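Local structure of hypothetical protein yihE (Escherichia coli, 1ZYL) at residues 56-59 and 60-63; 148-151 and 152-156; 176-179 and 180-184; 310-313 and 314-318. The protein is a monomeric serine/threonine protein kinase that phosphorylates itself and probably suppresses the effects of stress linked to reactive oxygen species. All coordinates share one frame; numbering follows the deposited sequence.

Contact 1 of 4, residues 56-59 and 60-63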
loop_
_atom_site.group_PDB
_atom_site.type_symbol
_atom_site.label_atom_id
_atom_site.label_comp_id
_atom_site.label_asym_id
_atom_site.label_seq_id
_atom_site.Cartn_x
_atom_site.Cartn_y
_atom_site.Cartn_z
ATOM N N PHE A 56 -4.465 -14.661 -5.509
ATOM C CA PHE A 56 -3.342 -15.216 -6.230
ATOM C C PHE A 56 -2.314 -14.128 -6.365
ATOM O O PHE A 56 -2.492 -13.184 -7.119
ATOM C CB PHE A 56 -3.751 -15.721 -7.606
ATOM C CG PHE A 56 -4.328 -17.096 -7.586
ATOM C CD1 PHE A 56 -5.584 -17.329 -7.040
ATOM C CD2 PHE A 56 -3.609 -18.165 -8.096
ATOM C CE1 PHE A 56 -6.117 -18.609 -7.004
ATOM C CE2 PHE A 56 -4.132 -19.447 -8.065
ATOM C CZ PHE A 56 -5.391 -19.670 -7.517
ATOM N N TYR A 57 -1.244 -14.260 -5.601
ATOM C CA TYR A 57 -0.173 -13.291 -5.617
ATOM C C TYR A 57 0.441 -13.249 -7.003
ATOM O O TYR A 57 0.834 -14.277 -7.544
ATOM C CB TYR A 57 0.853 -13.680 -4.559
ATOM C CG TYR A 57 0.318 -13.510 -3.151
ATOM C CD1 TYR A 57 0.252 -12.245 -2.567
ATOM C CD2 TYR A 57 -0.149 -14.605 -2.414
ATOM C CE1 TYR A 57 -0.261 -12.066 -1.288
ATOM C CE2 TYR A 57 -0.670 -14.433 -1.121
ATOM C CZ TYR A 57 -0.723 -13.156 -0.569
ATOM O OH TYR A 57 -1.251 -12.948 0.685
ATOM N N ARG A 58 0.510 -12.058 -7.588
ATOM C CA ARG A 58 1.067 -11.926 -8.924
ATOM C C ARG A 58 2.536 -12.338 -8.955
ATOM O O ARG A 58 3.370 -11.819 -8.207
ATOM C CB ARG A 58 0.878 -10.489 -9.464
ATOM C CG ARG A 58 2.056 -9.510 -9.328
ATOM C CD ARG A 58 2.095 -8.515 -10.510
ATOM N NE ARG A 58 0.865 -7.725 -10.637
ATOM C CZ ARG A 58 0.325 -7.374 -11.801
ATOM N NH1 ARG A 58 -0.789 -6.660 -11.845
ATOM N NH2 ARG A 58 0.898 -7.752 -12.927
ATOM N N PRO A 59 2.865 -13.307 -9.814
ATOM C CA PRO A 59 4.237 -13.793 -9.943
ATOM C C PRO A 59 5.238 -12.665 -10.141
ATOM O O PRO A 59 4.891 -11.598 -10.634
ATOM C CB PRO A 59 4.159 -14.731 -11.146
ATOM C CG PRO A 59 2.966 -14.219 -11.915
ATOM C CD PRO A 59 1.991 -13.929 -10.822
ATOM N N GLU A 60 6.472 -12.912 -9.722
ATOM C CA GLU A 60 7.563 -11.951 -9.833
ATOM C C GLU A 60 7.561 -10.791 -8.843
ATOM O O GLU A 60 8.564 -10.096 -8.703
ATOM C CB GLU A 60 7.625 -11.413 -11.257
ATOM C CG GLU A 60 7.720 -12.523 -12.278
ATOM C CD GLU A 60 8.435 -13.742 -11.721
ATOM O OE1 GLU A 60 9.603 -13.611 -11.284
ATOM O OE2 GLU A 60 7.821 -14.831 -11.716
ATOM N N ARG A 61 6.454 -10.578 -8.147
ATOM C CA ARG A 61 6.395 -9.486 -7.187
ATOM C C ARG A 61 7.062 -9.872 -5.874
ATOM O O ARG A 61 8.138 -9.375 -5.556
ATOM C CB ARG A 61 4.943 -9.076 -6.943
ATOM C CG ARG A 61 4.755 -7.979 -5.918
ATOM C CD ARG A 61 3.418 -7.330 -6.135
ATOM N NE ARG A 61 2.816 -6.790 -4.920
ATOM C CZ ARG A 61 3.237 -5.706 -4.279
ATOM N NH1 ARG A 61 4.282 -5.024 -4.727
ATOM N NH2 ARG A 61 2.592 -5.288 -3.201
ATOM N N TRP A 62 6.422 -10.766 -5.125
ATOM C CA TRP A 62 6.932 -11.226 -3.835
ATOM C C TRP A 62 7.424 -12.674 -3.891
ATOM O O TRP A 62 6.928 -13.483 -4.679
ATOM C CB TRP A 62 5.824 -11.140 -2.773
ATOM C CG TRP A 62 5.367 -9.749 -2.390
ATOM C CD1 TRP A 62 4.100 -9.380 -2.048
ATOM C CD2 TRP A 62 6.175 -8.570 -2.253
ATOM N NE1 TRP A 62 4.064 -8.051 -1.706
ATOM C CE2 TRP A 62 5.322 -7.527 -1.823
ATOM C CE3 TRP A 62 7.536 -8.290 -2.449
ATOM C CZ2 TRP A 62 5.785 -6.223 -1.589
ATOM C CZ3 TRP A 62 7.995 -6.989 -2.214
ATOM C CH2 TRP A 62 7.122 -5.975 -1.790
ATOM N N THR A 63 8.398 -13.006 -3.052
ATOM C CA THR A 63 8.887 -14.377 -3.004
ATOM C C THR A 63 8.100 -15.045 -1.900
ATOM O O THR A 63 7.413 -14.375 -1.135
ATOM C CB THR A 63 10.385 -14.466 -2.646
ATOM O OG1 THR A 63 10.630 -13.772 -1.417
ATOM C CG2 THR A 63 11.237 -13.869 -3.750
#
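A type II beta turn joins R58 to R61, carrying the chain off strand 52-57 towards helix 64-79. R61 N reaches back to R58 O at 3.3 Å, a weak hydrogen bond. P59 takes the first corner, and E60 the second with a positive phi of 76°. P59 also receives the E60 side chain, whose bend at chi2 brings OE2 within 3.7 Å of P59 CB.

Where the two ends of the turn come together, the arginines meet by their aliphatic parts, R58 CG lying 3.8 Å from R61 CB. Beyond that point their chains diverge. R61 sets CG anti to the backbone N (chi1 178°) and runs extended to NE, while R58 bends at chi2 and chi3, leaving the guanidinium planes 82° apart.

E38 binds both, its OE2 pairing with R58 NE and its OE1 with R61 NE; R61 NH2 also forms a salt bridge with D220. W62 NE1 lies 3.3 Å above one face of the R61 guanidinium, near its rim, and is hydrogen-bonded to D219 O. The chemistry is that of one carboxylate shared by two cations: E38 would probably offset both charges, while its OE1 and D220 hold the R61 guanidinium in place near the probable magnesium site.

Contact 2 of 4, residues 148-151 and 152-156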
loop_
_atom_site.group_PDB
_atom_site.type_symbol
_atom_site.label_atom_id
_atom_site.label_comp_id
_atom_site.label_asym_id
_atom_site.label_seq_id
_atom_site.Cartn_x
_atom_site.Cartn_y
_atom_site.Cartn_z
ATOM N N GLY A 148 12.513 3.054 1.777
ATOM C CA GLY A 148 13.717 3.837 1.660
ATOM C C GLY A 148 13.781 4.384 0.255
ATOM O O GLY A 148 12.956 4.034 -0.593
ATOM N N LEU A 149 14.771 5.230 -0.004
ATOM C CA LEU A 149 14.938 5.869 -1.306
ATOM C C LEU A 149 15.233 4.946 -2.493
ATOM O O LEU A 149 14.850 5.251 -3.623
ATOM C CB LEU A 149 16.033 6.930 -1.202
ATOM C CG LEU A 149 15.902 7.891 -0.027
ATOM C CD1 LEU A 149 16.873 9.036 -0.227
ATOM C CD2 LEU A 149 14.468 8.409 0.081
ATOM N N ASN A 150 15.907 3.826 -2.245
ATOM C CA ASN A 150 16.247 2.908 -3.327
ATOM C C ASN A 150 15.052 2.448 -4.139
ATOM O O ASN A 150 14.974 2.700 -5.337
ATOM C CB ASN A 150 16.971 1.677 -2.788
ATOM C CG ASN A 150 17.139 0.596 -3.842
ATOM O OD1 ASN A 150 16.756 -0.558 -3.632
ATOM N ND2 ASN A 150 17.711 0.964 -4.982
ATOM N N GLU A 151 14.134 1.762 -3.468
ATOM C CA GLU A 151 12.926 1.227 -4.091
ATOM C C GLU A 151 11.934 2.294 -4.515
ATOM O O GLU A 151 11.256 2.162 -5.535
ATOM C CB GLU A 151 12.219 0.277 -3.120
ATOM C CG GLU A 151 10.968 -0.356 -3.683
ATOM C CD GLU A 151 10.231 -1.167 -2.652
ATOM O OE1 GLU A 151 9.418 -2.043 -3.030
ATOM O OE2 GLU A 151 10.463 -0.916 -1.453
ATOM N N TYR A 152 11.843 3.349 -3.719
ATOM C CA TYR A 152 10.899 4.407 -4.008
ATOM C C TYR A 152 11.349 5.482 -4.980
ATOM O O TYR A 152 10.526 6.000 -5.724
ATOM C CB TYR A 152 10.422 5.039 -2.697
ATOM C CG TYR A 152 9.332 4.228 -2.043
ATOM C CD1 TYR A 152 9.624 3.070 -1.328
ATOM C CD2 TYR A 152 7.993 4.588 -2.199
ATOM C CE1 TYR A 152 8.604 2.288 -0.784
ATOM C CE2 TYR A 152 6.971 3.821 -1.664
ATOM C CZ TYR A 152 7.277 2.673 -0.956
ATOM O OH TYR A 152 6.253 1.937 -0.406
ATOM N N LEU A 153 12.640 5.801 -4.996
ATOM C CA LEU A 153 13.144 6.845 -5.893
ATOM C C LEU A 153 14.129 6.438 -6.997
ATOM O O LEU A 153 13.833 6.583 -8.186
ATOM C CB LEU A 153 13.789 7.969 -5.079
ATOM C CG LEU A 153 12.929 8.679 -4.044
ATOM C CD1 LEU A 153 13.722 9.799 -3.412
ATOM C CD2 LEU A 153 11.694 9.221 -4.708
ATOM N N ILE A 154 15.299 5.944 -6.611
ATOM C CA ILE A 154 16.305 5.591 -7.597
ATOM C C ILE A 154 15.911 4.525 -8.615
ATOM O O ILE A 154 16.244 4.658 -9.791
ATOM C CB ILE A 154 17.639 5.205 -6.921
ATOM C CG1 ILE A 154 17.458 3.959 -6.061
ATOM C CG2 ILE A 154 18.130 6.363 -6.060
ATOM C CD1 ILE A 154 18.742 3.490 -5.397
ATOM N N GLU A 155 15.203 3.479 -8.187
ATOM C CA GLU A 155 14.794 2.430 -9.123
ATOM C C GLU A 155 13.830 2.996 -10.161
ATOM O O GLU A 155 14.021 2.821 -11.367
ATOM C CB GLU A 155 14.152 1.254 -8.387
ATOM C CG GLU A 155 15.141 0.214 -7.929
ATOM C CD GLU A 155 14.462 -1.053 -7.442
ATOM O OE1 GLU A 155 13.946 -1.057 -6.303
ATOM O OE2 GLU A 155 14.432 -2.046 -8.205
ATOM N N PRO A 156 12.767 3.670 -9.706
ATOM C CA PRO A 156 11.814 4.249 -10.653
ATOM C C PRO A 156 12.526 5.186 -11.643
ATOM O O PRO A 156 12.324 5.094 -12.852
ATOM C CB PRO A 156 10.844 4.986 -9.745
ATOM C CG PRO A 156 10.789 4.085 -8.557
ATOM C CD PRO A 156 12.249 3.748 -8.329
#
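L149 O is gripped by two backbone donors, L153 N at 2.7 Å and I154 N at 3.1 Å, which approach from opposite faces of its carbonyl plane. The second bond spans five residues and marks a wider, pi-type turn at 152-154. Two residues past I154, P156 has no N-H to give, its CD sits 3.4 Å from E151 O, and the helix kinks.

The side chains follow this backbone. L149 and L153 lie side by side, with CD2 of L149 and CD1 of L153 3.8 Å apart. E151 and Y152 also run alongside each other: E151 puts CG anti to its own N (chi1 -179°) and extends until OE2 is 3.8 Å from Y152 CE1, the carboxylate turned 71° from the ring plane. G148 O lies at the ring's edge, 3.5 Å from Y152 CD1. E151 OE1 makes a salt bridge with R222, which the tyrosine also touches, and Y276 meets the same ring. Replacing Y152 by an alanine would probably open a gap beside Y276 and leave the E151 carboxylate and R222 freer to turn.

Taken together, these features describe the first turns of a proline-kinked helix, begun at the N-cap residue G148 and locally widened by a pi-type turn.

Contact 3 of 4, residues 176-179 and 180-184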
loop_
_atom_site.group_PDB
_atom_site.type_symbol
_atom_site.label_atom_id
_atom_site.label_comp_id
_atom_site.label_asym_id
_atom_site.label_seq_id
_atom_site.Cartn_x
_atom_site.Cartn_y
_atom_site.Cartn_z
ATOM N N LYS A 176 13.948 15.862 -15.615
ATOM C CA LYS A 176 14.579 16.957 -14.885
ATOM C C LYS A 176 13.759 17.239 -13.631
ATOM O O LYS A 176 14.297 17.365 -12.537
ATOM C CB LYS A 176 14.641 18.207 -15.766
ATOM C CG LYS A 176 15.447 19.375 -15.209
ATOM C CD LYS A 176 15.414 20.525 -16.190
ATOM C CE LYS A 176 16.295 21.685 -15.771
ATOM N NZ LYS A 176 15.792 22.378 -14.562
ATOM N N ALA A 177 12.449 17.339 -13.799
ATOM C CA ALA A 177 11.568 17.580 -12.673
ATOM C C ALA A 177 11.711 16.431 -11.676
ATOM O O ALA A 177 11.606 16.641 -10.469
ATOM C CB ALA A 177 10.124 17.690 -13.149
ATOM N N THR A 178 11.952 15.217 -12.169
ATOM C CA THR A 178 12.109 14.080 -11.269
ATOM C C THR A 178 13.391 14.203 -10.444
ATOM O O THR A 178 13.350 14.203 -9.213
ATOM C CB THR A 178 12.112 12.741 -12.037
ATOM O OG1 THR A 178 10.800 12.489 -12.551
ATOM C CG2 THR A 178 12.496 11.599 -11.123
ATOM N N ASP A 179 14.523 14.307 -11.124
ATOM C CA ASP A 179 15.804 14.452 -10.454
ATOM C C ASP A 179 15.680 15.509 -9.343
ATOM O O ASP A 179 16.060 15.283 -8.195
ATOM C CB ASP A 179 16.875 14.871 -11.474
ATOM C CG ASP A 179 17.166 13.785 -12.508
ATOM O OD1 ASP A 179 17.924 14.046 -13.464
ATOM O OD2 ASP A 179 16.645 12.666 -12.372
ATOM N N GLU A 180 15.135 16.663 -9.701
ATOM C CA GLU A 180 14.945 17.755 -8.760
ATOM C C GLU A 180 14.127 17.300 -7.566
ATOM O O GLU A 180 14.369 17.723 -6.435
ATOM C CB GLU A 180 14.225 18.913 -9.447
ATOM C CG GLU A 180 15.136 20.010 -10.002
ATOM C CD GLU A 180 14.528 20.734 -11.198
ATOM O OE1 GLU A 180 13.286 20.886 -11.255
ATOM O OE2 GLU A 180 15.302 21.157 -12.083
ATOM N N LEU A 181 13.153 16.434 -7.819
ATOM C CA LEU A 181 12.311 15.946 -6.745
ATOM C C LEU A 181 13.080 14.987 -5.872
ATOM O O LEU A 181 13.051 15.117 -4.655
ATOM C CB LEU A 181 11.051 15.263 -7.290
ATOM C CG LEU A 181 9.989 14.917 -6.233
ATOM C CD1 LEU A 181 9.593 16.160 -5.473
ATOM C CD2 LEU A 181 8.773 14.303 -6.888
ATOM N N ILE A 182 13.781 14.030 -6.470
ATOM C CA ILE A 182 14.516 13.083 -5.641
ATOM C C ILE A 182 15.657 13.771 -4.885
ATOM O O ILE A 182 16.084 13.291 -3.834
ATOM C CB ILE A 182 15.043 11.835 -6.447
ATOM C CG1 ILE A 182 16.434 12.092 -7.009
ATOM C CG2 ILE A 182 14.077 11.477 -7.557
ATOM C CD1 ILE A 182 17.560 11.714 -6.050
ATOM N N ALA A 183 16.151 14.891 -5.395
ATOM C CA ALA A 183 17.211 15.592 -4.676
ATOM C C ALA A 183 16.586 16.204 -3.418
ATOM O O ALA A 183 17.141 16.112 -2.321
ATOM C CB ALA A 183 17.817 16.688 -5.540
ATOM N N ALA A 184 15.422 16.823 -3.581
ATOM C CA ALA A 184 14.732 17.441 -2.461
ATOM C C ALA A 184 14.340 16.430 -1.388
ATOM O O ALA A 184 14.613 16.635 -0.212
ATOM C CB ALA A 184 13.503 18.182 -2.955
#
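K176 crosses E180 obliquely and curls round its OE2, one helical turn further along. Its chain leaves with CG opposite the backbone N (chi1 -172°) and stays extended as far as CE, then folds at the last torsion (chi4 -68°), which turns the ammonium group towards E180. The aliphatic stem passes near the acceptor, CG of K176 lying 3.6 Å from E180 OE2, before NZ closes a salt bridge of 2.8 Å to that same oxygen, met nearly along its C-O bond. E180 presents the group on a chain extended beyond CG. Beneath the ion pair, E180 N donates to K176 O over 3.0 Å in an almost straight bond of 171°, so the two residues are tied both through the backbone and through their charged ends.

A different side of the helix carries apolar packing. T178 CG2 touches I182 CG2 at 3.9 Å, and the same chi1 rotation that turns T178 OG1 back to F174 O in the preceding turn directs the methyl to I182. I182 N meanwhile bonds to T178 O at 2.8 Å, and A183 N to D179 O at the same length. D179 sends its carboxylate off the segment to a salt bridge with R157 of helix 149-161.

Outside partners sort along the same lines. A177, T178 and L181 rest on helix 300-316, whereas T178 and I182 also meet helix 149-161. The pattern is that of an amphipathic alpha helix packed between two others in a helical bundle, its solvent side carrying a lysine-glutamate pair at the classic i, i+4 spacing.

Contact 4 of 4, residues 310-313 and 314-318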
loop_
_atom_site.group_PDB
_atom_site.type_symbol
_atom_site.label_atom_id
_atom_site.label_comp_id
_atom_site.label_asym_id
_atom_site.label_seq_id
_atom_site.Cartn_x
_atom_site.Cartn_y
_atom_site.Cartn_z
ATOM N N PHE A 310 5.436 17.155 -9.957
ATOM C CA PHE A 310 6.718 16.929 -9.328
ATOM C C PHE A 310 7.327 18.283 -8.965
ATOM O O PHE A 310 7.652 18.529 -7.807
ATOM C CB PHE A 310 7.642 16.127 -10.260
ATOM C CG PHE A 310 7.264 14.666 -10.387
ATOM C CD1 PHE A 310 8.052 13.796 -11.127
ATOM C CD2 PHE A 310 6.135 14.155 -9.740
ATOM C CE1 PHE A 310 7.726 12.434 -11.221
ATOM C CE2 PHE A 310 5.798 12.793 -9.828
ATOM C CZ PHE A 310 6.597 11.936 -10.568
ATOM N N ILE A 311 7.460 19.171 -9.945
ATOM C CA ILE A 311 8.018 20.494 -9.685
ATOM C C ILE A 311 7.343 21.162 -8.486
ATOM O O ILE A 311 7.996 21.843 -7.688
ATOM C CB ILE A 311 7.874 21.415 -10.922
ATOM C CG1 ILE A 311 8.884 20.987 -11.992
ATOM C CG2 ILE A 311 8.082 22.886 -10.524
ATOM C CD1 ILE A 311 8.959 21.900 -13.179
ATOM N N GLU A 312 6.034 20.969 -8.355
ATOM C CA GLU A 312 5.301 21.562 -7.246
ATOM C C GLU A 312 5.678 20.937 -5.898
ATOM O O GLU A 312 5.767 21.635 -4.885
ATOM C CB GLU A 312 3.799 21.428 -7.479
ATOM C CG GLU A 312 3.094 22.763 -7.569
ATOM C CD GLU A 312 3.566 23.730 -6.494
ATOM O OE1 GLU A 312 3.528 23.360 -5.297
ATOM O OE2 GLU A 312 3.978 24.858 -6.852
ATOM N N GLN A 313 5.909 19.625 -5.895
ATOM C CA GLN A 313 6.278 18.910 -4.675
ATOM C C GLN A 313 7.608 19.367 -4.110
ATOM O O GLN A 313 7.768 19.436 -2.896
ATOM C CB GLN A 313 6.328 17.394 -4.917
ATOM C CG GLN A 313 5.079 16.659 -4.463
ATOM C CD GLN A 313 4.859 16.763 -2.966
ATOM O OE1 GLN A 313 5.678 16.302 -2.183
ATOM N NE2 GLN A 313 3.747 17.370 -2.564
ATOM N N ALA A 314 8.563 19.669 -4.981
ATOM C CA ALA A 314 9.869 20.121 -4.511
ATOM C C ALA A 314 9.737 21.467 -3.785
ATOM O O ALA A 314 10.489 21.755 -2.853
ATOM C CB ALA A 314 10.848 20.232 -5.675
ATOM N N LYS A 315 8.771 22.279 -4.202
ATOM C CA LYS A 315 8.558 23.570 -3.566
ATOM C C LYS A 315 7.957 23.397 -2.171
ATOM O O LYS A 315 8.194 24.205 -1.271
ATOM C CB LYS A 315 7.653 24.439 -4.439
ATOM C CG LYS A 315 8.315 24.836 -5.750
ATOM C CD LYS A 315 7.403 25.657 -6.638
ATOM C CE LYS A 315 8.091 25.985 -7.957
ATOM N NZ LYS A 315 7.141 26.584 -8.941
ATOM N N VAL A 316 7.187 22.331 -1.997
ATOM C CA VAL A 316 6.569 22.037 -0.715
ATOM C C VAL A 316 7.647 21.583 0.259
ATOM O O VAL A 316 7.530 21.769 1.470
ATOM C CB VAL A 316 5.524 20.921 -0.866
ATOM C CG1 VAL A 316 4.947 20.545 0.485
ATOM C CG2 VAL A 316 4.427 21.379 -1.806
ATOM N N LEU A 317 8.703 20.992 -0.291
ATOM C CA LEU A 317 9.820 20.487 0.497
ATOM C C LEU A 317 10.836 21.576 0.841
ATOM O O LEU A 317 11.785 21.333 1.584
ATOM C CB LEU A 317 10.510 19.344 -0.265
ATOM C CG LEU A 317 9.679 18.068 -0.448
ATOM C CD1 LEU A 317 10.090 17.337 -1.710
ATOM C CD2 LEU A 317 9.836 17.183 0.763
ATOM N N GLN A 318 10.630 22.775 0.305
ATOM C CA GLN A 318 11.540 23.891 0.554
ATOM C C GLN A 318 10.821 25.138 1.054
ATOM O O GLN A 318 9.682 25.413 0.669
ATOM C CB GLN A 318 12.317 24.225 -0.717
ATOM C CG GLN A 318 13.397 23.218 -1.055
ATOM C CD GLN A 318 13.898 23.359 -2.479
ATOM O OE1 GLN A 318 13.207 22.995 -3.435
ATOM N NE2 GLN A 318 15.105 23.896 -2.631
#
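K315 runs alongside I311, both side chains pointing the same way, and E312 crosses it at about a right angle. The parallel pair meets through carbon, I311 CG2 being 4.0 Å from K315 CE. K315 reaches this position because CG stands opposite the carbonyl carbon (chi1 -67°) and the chain is then fully extended, carrying it back along the preceding turn. E312, bent at chi2, comes across the lysine's methylene stem: its OE2 lies 3.5 Å from K315 CD. The same oxygen is 4.2 Å from K315 NZ, beyond salt-bridge range, so any attraction between the charges would act only at a distance.

E312 is also set at roughly a right angle to V316, where OE1 approaches V316 CG2 at 4.1 Å. Q313 slants past the same residue and brings NE2 to 4.1 Å from that methyl. The methyl thus meets the polar ends of two residues, each through a loose contact. L317 instead folds over the backbone of the turn before, its CG 3.4 Å from Q313 O.

Beneath the side chains, A314 N bonds to F310 O at 3.2 Å, and L317 N to Q313 O at the same length. Weak i to i+3 bonds accompany the regular ones: K315 N also leans on E312 O, and V316 N on Q313 O. F310, I311, Q313 and L317 touch helix 171-188, and Q313, V316 and L317 touch E267 of helix 266-283. This is the last part of an amphipathic helix, 300-316, laid against a helical bundle with its charged residues on the outer side.

Overall arrangement
Contacts 2, 3 and 4 form a chain of packed helices, whereas contact 1 belongs to the beta-sheet side and touches none of them. Contacts 3 and 4 have centres about 9 Å apart and pack together through L181 CD1 and Q313 CB at 3.5 Å and through A177 CB and I311 CG1 at 3.7 Å. Contact 3 joins contact 2, about 12 Å away between centres, where L153 CD1 meets I182 CB at 3.9 Å. Contacts 1 and 2 approach to about 5 Å between nearest atoms and both border the probable active site: the R61 side chain is about 7 Å from that of D217, and the Y152 side chain about 8 Å from that of D201. Contacts 3 and 4 lie away from it.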